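Local coordinates for uncharacterized protein (Acinetobacter baumannii, PDB 4PUX) that is of unknown function but adopts the antiparallel beta-barrel fold of the DUF3237 family, a member of the AOC-barrel clan, at residues 16-27 with 39-50. Residues are numbered along the deposited sequence; the frame is centred on the assembly and turned at random.
Sequences AKFSVDLNAPVW and RIIPITGGTFEG
Phe18 and Phe48 sit across from each other where two neighbouring strands of the antiparallel beta-barrel, 16-21 and 45-49, run side by side. From CB outward, Phe48 first meets the Phe18 ring: its CB lies over the ring centre, 3.7 Å from the centroid, a CH-pi contact along the ring normal. With chi1 at 50°, CG is wedged between the backbone N and the carbonyl carbon; CG and CD1 still graze Phe18 CE2, and then the ring leads off towards Leu81. The two ring planes lie 22° apart but are slid past each other, so the rings barely overlap. The stacking partner of Phe18 is instead Tyr154, from strand 151-159.

Paired backbone bonds hold Lys17 to Glu49 and Ser19 to Thr47, and on the other face, that of Ser19 and Thr47, one water bridges Lys17 O, Ser19 OG and Thr47 OG1. Gly46 CA makes a CA-H...O contact of 3.1 Å with Ser19 O, and the backbone angles of Gly46 suit a residue without a side chain.

After Asp21 the pairing breaks, and the register shifts by one before Trp27 and Ile40 resume it with two bonds. Within the break Leu22 reaches back with its two methyls, CD1 to Ile41 CG2 and CD2 to Ile43 CG1. Val26 CG1 lies over one face of the Arg39 guanidinium, 3.8 Å from NH2, whose charge is paired with Glu28. Further along, Trp27 CZ3 rests 3.8 Å from Pro42 CG. Thr44 grips the inverse gamma turn centred on Asn23: its N donates to Asp21 O, and its OG1 accepts the N-H of Asn23 at 3.0 Å.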
# COMPACT_ATOMS: atom_id res chain seq x y z
N ALA A 16 10.49 -5.05 4.38
CA ALA A 16 10.54 -3.95 5.35
C ALA A 16 9.16 -3.58 5.84
O ALA A 16 8.16 -3.85 5.16
CB ALA A 16 11.20 -2.67 4.69
N LYS A 17 9.13 -2.96 7.01
CA LYS A 17 7.92 -2.32 7.54
C LYS A 17 7.91 -0.86 7.12
O LYS A 17 8.86 -0.12 7.37
CB LYS A 17 7.84 -2.41 9.06
CG LYS A 17 6.58 -1.71 9.64
CD LYS A 17 6.48 -1.95 11.18
CE LYS A 17 5.11 -1.57 11.73
NZ LYS A 17 4.74 -2.44 12.90
N PHE A 18 6.86 -0.47 6.41
CA PHE A 18 6.63 0.88 5.90
C PHE A 18 5.63 1.64 6.77
O PHE A 18 4.57 1.08 7.16
CB PHE A 18 6.07 0.84 4.47
CG PHE A 18 7.10 0.49 3.39
CD1 PHE A 18 7.61 -0.81 3.28
CD2 PHE A 18 7.55 1.46 2.49
CE1 PHE A 18 8.54 -1.14 2.28
CE2 PHE A 18 8.50 1.13 1.49
CZ PHE A 18 9.01 -0.17 1.41
N SER A 19 5.94 2.90 6.97
CA SER A 19 5.06 3.84 7.67
C SER A 19 4.93 5.07 6.75
O SER A 19 5.87 5.83 6.62
CB SER A 19 5.66 4.16 9.06
OG SER A 19 5.87 2.94 9.80
N VAL A 20 3.79 5.21 6.09
CA VAL A 20 3.55 6.27 5.10
C VAL A 20 2.76 7.40 5.75
O VAL A 20 1.69 7.19 6.37
CB VAL A 20 2.76 5.74 3.86
CG1 VAL A 20 2.73 6.83 2.78
CG2 VAL A 20 3.39 4.41 3.29
N ASP A 21 3.29 8.61 5.61
CA ASP A 21 2.64 9.83 6.15
C ASP A 21 1.78 10.46 5.03
O ASP A 21 2.24 10.62 3.89
CB ASP A 21 3.69 10.84 6.59
CG ASP A 21 4.36 10.46 7.90
OD1 ASP A 21 3.75 9.72 8.68
OD2 ASP A 21 5.51 10.90 8.17
N LEU A 22 0.54 10.84 5.39
CA LEU A 22 -0.44 11.47 4.48
C LEU A 22 -0.83 12.85 5.08
O LEU A 22 -2.00 13.12 5.35
CB LEU A 22 -1.68 10.58 4.35
CG LEU A 22 -1.38 9.12 4.04
CD1 LEU A 22 -2.68 8.33 4.07
CD2 LEU A 22 -0.67 8.98 2.70
N ASN A 23 0.20 13.69 5.35
CA ASN A 23 0.01 14.89 6.17
C ASN A 23 -0.33 16.16 5.33
O ASN A 23 0.32 17.21 5.42
CB ASN A 23 1.25 15.13 7.05
CG ASN A 23 1.50 14.05 8.13
OD1 ASN A 23 2.66 13.92 8.62
ND2 ASN A 23 0.52 13.31 8.47
N ALA A 24 -1.35 16.00 4.50
CA ALA A 24 -1.88 17.07 3.66
C ALA A 24 -3.36 16.80 3.43
O ALA A 24 -3.81 15.66 3.55
CB ALA A 24 -1.15 17.13 2.30
N PRO A 25 -4.14 17.85 3.12
CA PRO A 25 -5.55 17.58 2.86
C PRO A 25 -5.77 16.72 1.60
O PRO A 25 -5.01 16.79 0.62
CB PRO A 25 -6.16 18.99 2.66
CG PRO A 25 -5.12 19.95 3.12
CD PRO A 25 -3.79 19.27 3.03
N VAL A 26 -6.80 15.87 1.65
CA VAL A 26 -7.22 15.06 0.50
C VAL A 26 -8.01 15.94 -0.46
O VAL A 26 -8.84 16.73 -0.03
CB VAL A 26 -8.10 13.86 0.93
CG1 VAL A 26 -8.60 13.07 -0.28
CG2 VAL A 26 -7.35 12.92 1.91
N TRP A 27 -7.68 15.84 -1.75
CA TRP A 27 -8.53 16.43 -2.79
C TRP A 27 -9.69 15.45 -3.10
O TRP A 27 -9.47 14.35 -3.61
CB TRP A 27 -7.74 16.81 -4.04
CG TRP A 27 -6.89 18.04 -3.95
CD1 TRP A 27 -7.34 19.37 -3.84
CD2 TRP A 27 -5.48 18.11 -3.92
NE1 TRP A 27 -6.28 20.22 -3.81
CE2 TRP A 27 -5.12 19.48 -3.86
CE3 TRP A 27 -4.46 17.15 -4.04
CZ2 TRP A 27 -3.79 19.92 -3.87
CZ3 TRP A 27 -3.13 17.59 -4.01
CH2 TRP A 27 -2.82 18.96 -3.97
N ARG A 39 -10.45 10.35 -5.26
CA ARG A 39 -9.79 10.98 -4.12
C ARG A 39 -8.27 10.99 -4.40
O ARG A 39 -7.69 9.93 -4.71
CB ARG A 39 -10.06 10.20 -2.81
CG ARG A 39 -11.54 9.91 -2.58
CD ARG A 39 -11.77 9.19 -1.27
NE ARG A 39 -11.52 10.05 -0.13
CZ ARG A 39 -10.72 9.77 0.91
NH1 ARG A 39 -10.09 8.61 1.01
NH2 ARG A 39 -10.62 10.65 1.89
N ILE A 40 -7.63 12.15 -4.32
CA ILE A 40 -6.17 12.28 -4.56
C ILE A 40 -5.56 12.62 -3.21
O ILE A 40 -5.81 13.68 -2.64
CB ILE A 40 -5.84 13.30 -5.66
CG1 ILE A 40 -6.54 12.92 -6.98
CG2 ILE A 40 -4.31 13.45 -5.82
CD1 ILE A 40 -6.42 13.96 -8.09
N ILE A 41 -4.88 11.62 -2.66
CA ILE A 41 -4.39 11.62 -1.27
C ILE A 41 -2.84 11.79 -1.27
O ILE A 41 -2.10 10.84 -1.62
CB ILE A 41 -4.75 10.28 -0.59
CG1 ILE A 41 -6.25 9.98 -0.69
CG2 ILE A 41 -4.22 10.24 0.87
CD1 ILE A 41 -6.63 8.56 -0.43
N PRO A 42 -2.34 13.02 -1.06
CA PRO A 42 -0.89 13.24 -1.07
C PRO A 42 -0.09 12.41 -0.09
O PRO A 42 -0.47 12.24 1.05
CB PRO A 42 -0.75 14.73 -0.77
CG PRO A 42 -2.01 15.33 -1.20
CD PRO A 42 -3.05 14.28 -0.77
N ILE A 43 1.04 11.89 -0.60
CA ILE A 43 2.04 11.21 0.22
C ILE A 43 3.16 12.20 0.55
O ILE A 43 3.85 12.66 -0.34
CB ILE A 43 2.58 9.94 -0.50
CG1 ILE A 43 1.43 8.90 -0.59
CG2 ILE A 43 3.87 9.41 0.21
CD1 ILE A 43 1.70 7.80 -1.58
N THR A 44 3.32 12.52 1.84
CA THR A 44 4.20 13.62 2.25
C THR A 44 5.53 13.20 2.83
O THR A 44 6.46 14.02 2.97
CB THR A 44 3.43 14.54 3.27
OG1 THR A 44 3.04 13.78 4.42
CG2 THR A 44 2.18 15.14 2.60
N GLY A 45 5.66 11.91 3.15
CA GLY A 45 6.88 11.37 3.74
C GLY A 45 6.60 10.02 4.40
O GLY A 45 5.60 9.37 4.12
N GLY A 46 7.53 9.62 5.26
CA GLY A 46 7.44 8.38 5.99
C GLY A 46 8.76 7.65 6.04
O GLY A 46 9.81 8.25 5.78
N THR A 47 8.72 6.41 6.51
CA THR A 47 9.93 5.62 6.74
C THR A 47 9.73 4.19 6.32
O THR A 47 8.57 3.70 6.17
CB THR A 47 10.33 5.61 8.25
OG1 THR A 47 9.28 5.03 9.02
CG2 THR A 47 10.68 7.02 8.73
N PHE A 48 10.83 3.46 6.13
CA PHE A 48 10.78 2.00 6.00
C PHE A 48 11.99 1.38 6.69
O PHE A 48 13.09 1.97 6.69
CB PHE A 48 10.68 1.54 4.53
CG PHE A 48 11.70 2.16 3.60
CD1 PHE A 48 11.45 3.40 3.00
CD2 PHE A 48 12.88 1.48 3.26
CE1 PHE A 48 12.40 3.99 2.17
CE2 PHE A 48 13.82 2.07 2.41
CZ PHE A 48 13.57 3.29 1.84
N GLU A 49 11.79 0.20 7.27
CA GLU A 49 12.81 -0.46 8.07
C GLU A 49 12.72 -1.97 7.93
O GLU A 49 11.73 -2.59 8.32
CB GLU A 49 12.66 -0.07 9.54
CG GLU A 49 13.76 -0.67 10.49
CD GLU A 49 15.11 0.05 10.43
OE1 GLU A 49 15.23 1.02 9.65
OE2 GLU A 49 16.06 -0.39 11.16
N GLY A 50 13.75 -2.57 7.31
CA GLY A 50 13.89 -4.03 7.19
C GLY A 50 15.35 -4.43 7.22
O GLY A 50 16.24 -3.58 7.23
O HOH W 1 8.72 2.06 9.31
O HOH W 2 5.03 14.22 6.25
O HOH W 3 -3.00 13.25 2.21